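Local coordinates for protein E (Haemophilus influenzae, PDB 3ZH5) that acts as a multifunctional surface adhesin, binding host epithelial cells and the host proteins vitronectin, laminin and plasminogen, at residues A[62-67]-A[85-90]. Numbering follows the deposited sequence.
Sequences RYARSV and TDFYDE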
loop_
_atom_site.group_PDB
_atom_site.type_symbol
_atom_site.label_atom_id
_atom_site.label_comp_id
_atom_site.label_asym_id
_atom_site.label_seq_id
_atom_site.Cartn_x
_atom_site.Cartn_y
_atom_site.Cartn_z
ATOM N N ARG A 62 11.783 19.379 4.457
ATOM C CA ARG A 62 10.811 18.698 3.608
ATOM C C ARG A 62 10.367 17.378 4.229
ATOM O O ARG A 62 11.204 16.542 4.570
ATOM C CB ARG A 62 11.430 18.426 2.235
ATOM C CG ARG A 62 10.409 18.128 1.146
ATOM C CD ARG A 62 10.981 18.472 -0.212
ATOM N NE ARG A 62 9.956 18.858 -1.180
ATOM C CZ ARG A 62 10.205 19.545 -2.295
ATOM N NH1 ARG A 62 11.447 19.926 -2.588
ATOM N NH2 ARG A 62 9.216 19.850 -3.128
ATOM N N TYR A 63 9.055 17.180 4.358
ATOM C CA TYR A 63 8.527 15.963 4.963
ATOM C C TYR A 63 7.521 15.278 4.052
ATOM O O TYR A 63 6.847 15.932 3.261
ATOM C CB TYR A 63 7.849 16.297 6.281
ATOM C CG TYR A 63 6.788 17.363 6.142
ATOM C CD1 TYR A 63 7.114 18.711 6.251
ATOM C CD2 TYR A 63 5.455 17.028 5.905
ATOM C CE1 TYR A 63 6.142 19.699 6.131
ATOM C CE2 TYR A 63 4.470 18.015 5.788
ATOM C CZ TYR A 63 4.828 19.344 5.899
ATOM O OH TYR A 63 3.881 20.330 5.770
ATOM N N ALA A 64 7.404 13.960 4.184
ATOM C CA ALA A 64 6.497 13.191 3.351
ATOM C C ALA A 64 5.110 13.234 3.956
ATOM O O ALA A 64 4.984 13.274 5.177
ATOM C CB ALA A 64 6.960 11.762 3.256
ATOM N N ARG A 65 4.097 13.189 3.092
ATOM C CA ARG A 65 2.692 13.086 3.498
ATOM C C ARG A 65 2.062 11.730 3.198
ATOM O O ARG A 65 1.033 11.380 3.774
ATOM C CB ARG A 65 1.860 14.186 2.831
ATOM C CG ARG A 65 2.242 15.569 3.308
ATOM C CD ARG A 65 1.373 16.656 2.716
ATOM N NE ARG A 65 1.940 17.961 3.025
ATOM C CZ ARG A 65 1.230 19.046 3.307
ATOM N NH1 ARG A 65 -0.097 19.008 3.313
ATOM N NH2 ARG A 65 1.853 20.183 3.583
ATOM N N SER A 66 2.649 10.954 2.296
ATOM C CA SER A 66 2.139 9.603 2.074
ATOM C C SER A 66 3.272 8.645 1.723
ATOM O O SER A 66 4.394 9.058 1.457
ATOM C CB SER A 66 1.056 9.600 0.975
ATOM O OG SER A 66 1.605 9.930 -0.318
ATOM N N VAL A 67 2.967 7.356 1.773
ATOM C CA VAL A 67 3.908 6.318 1.416
ATOM C C VAL A 67 3.238 5.425 0.405
ATOM O O VAL A 67 2.077 5.099 0.535
ATOM C CB VAL A 67 4.247 5.468 2.638
ATOM C CG1 VAL A 67 5.429 4.573 2.344
ATOM C CG2 VAL A 67 4.555 6.376 3.803
ATOM N N THR A 85 9.407 0.641 -1.011
ATOM C CA THR A 85 8.769 1.758 -0.357
ATOM C C THR A 85 9.267 3.060 -0.920
ATOM O O THR A 85 10.462 3.257 -1.078
ATOM C CB THR A 85 9.075 1.762 1.144
ATOM O OG1 THR A 85 8.507 0.593 1.741
ATOM C CG2 THR A 85 8.495 2.989 1.787
ATOM N N ASP A 86 8.323 3.939 -1.243
ATOM C CA ASP A 86 8.638 5.276 -1.706
ATOM C C ASP A 86 7.864 6.272 -0.866
ATOM O O ASP A 86 6.685 6.050 -0.552
ATOM C CB ASP A 86 8.249 5.413 -3.184
ATOM C CG ASP A 86 9.169 4.607 -4.106
ATOM O OD1 ASP A 86 10.338 5.033 -4.272
ATOM O OD2 ASP A 86 8.731 3.555 -4.644
ATOM N N PHE A 87 8.510 7.369 -0.489
ATOM C CA PHE A 87 7.812 8.416 0.241
ATOM C C PHE A 87 7.471 9.550 -0.697
ATOM O O PHE A 87 8.231 9.852 -1.589
ATOM C CB PHE A 87 8.672 8.946 1.380
ATOM C CG PHE A 87 9.079 7.895 2.362
ATOM C CD1 PHE A 87 8.204 7.477 3.348
ATOM C CD2 PHE A 87 10.341 7.345 2.315
ATOM C CE1 PHE A 87 8.577 6.520 4.255
ATOM C CE2 PHE A 87 10.715 6.384 3.223
ATOM C CZ PHE A 87 9.831 5.973 4.195
ATOM N N TYR A 88 6.329 10.189 -0.487
ATOM C CA TYR A 88 5.925 11.306 -1.329
ATOM C C TYR A 88 5.505 12.484 -0.491
ATOM O O TYR A 88 5.053 12.318 0.642
ATOM C CB TYR A 88 4.777 10.893 -2.241
ATOM C CG TYR A 88 5.201 9.898 -3.297
ATOM C CD1 TYR A 88 5.152 8.535 -3.055
ATOM C CD2 TYR A 88 5.647 10.330 -4.534
ATOM C CE1 TYR A 88 5.532 7.629 -4.022
ATOM C CE2 TYR A 88 6.049 9.426 -5.510
ATOM C CZ TYR A 88 5.988 8.078 -5.245
ATOM O OH TYR A 88 6.371 7.170 -6.208
ATOM N N ASP A 89 5.646 13.683 -1.044
ATOM C CA ASP A 89 5.399 14.885 -0.265
ATOM C C ASP A 89 3.971 15.391 -0.438
ATOM O O ASP A 89 3.625 16.446 0.093
ATOM C CB ASP A 89 6.414 15.981 -0.612
ATOM C CG ASP A 89 6.049 16.749 -1.871
ATOM O OD1 ASP A 89 5.315 16.195 -2.720
ATOM O OD2 ASP A 89 6.506 17.907 -2.012
ATOM N N GLU A 90 3.160 14.646 -1.190
ATOM C CA GLU A 90 1.716 14.901 -1.279
ATOM C C GLU A 90 0.962 13.633 -0.870
ATOM O O GLU A 90 1.545 12.548 -0.866
ATOM C CB GLU A 90 1.319 15.312 -2.704
ATOM C CG GLU A 90 1.842 16.665 -3.134
ATOM C CD GLU A 90 2.036 16.764 -4.636
ATOM O OE1 GLU A 90 1.331 16.051 -5.377
ATOM O OE2 GLU A 90 2.903 17.548 -5.077
#
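A classic beta bulge places Arg65 and Ser66 opposite the single residue Tyr88 at the open end of the antiparallel hairpin formed by strands 64-74 and 79-88. Tyr88 O accepts two backbone bonds, a short one from Arg65 N (2.8 Å), lying in the carbonyl plane, and a longer, nearly straight one from Ser66 N (3.2 Å, N-H...O 172°). Tyr88 N returns a bond to Ser66 O, completing the hydrogen-bonded pair. Both strands bend here, at Arg65 and at Asp89. The Arg65 side chain runs out extended past Asp89 O: CB lies 3.8 Å from Glu90 C, CG, CD and NE pass Asp89 O in turn, CD nearest at 3.5 Å, and at the tip NH2 comes to 3.0 Å from Tyr63 OH. Farther out, Arg62 NH2 makes a long salt bridge to Asp89 OD2 (3.5 Å), the oxygen lying at the guanidinium edge; Arg62 is poorly ordered, whereas Asp89 OD1 is held by Leu96 N. One residue into the strands, the non-hydrogen-bonded pair Val67 and Phe87 lies side by side. Val67 CG2 reaches Phe87 CD1, and CG1, anti to the backbone N (chi1 -168°), presses tightly on Thr85 CG2 (3.5 Å), which itself lies above one face of the Phe87 ring, offset toward the rim. On the sheet face shared with Tyr88, Ser66 OG also accepts a bond from Gly93 N and donates its own hydrogen to Glu90 O at 2.7 Å, in the plane of that carbonyl.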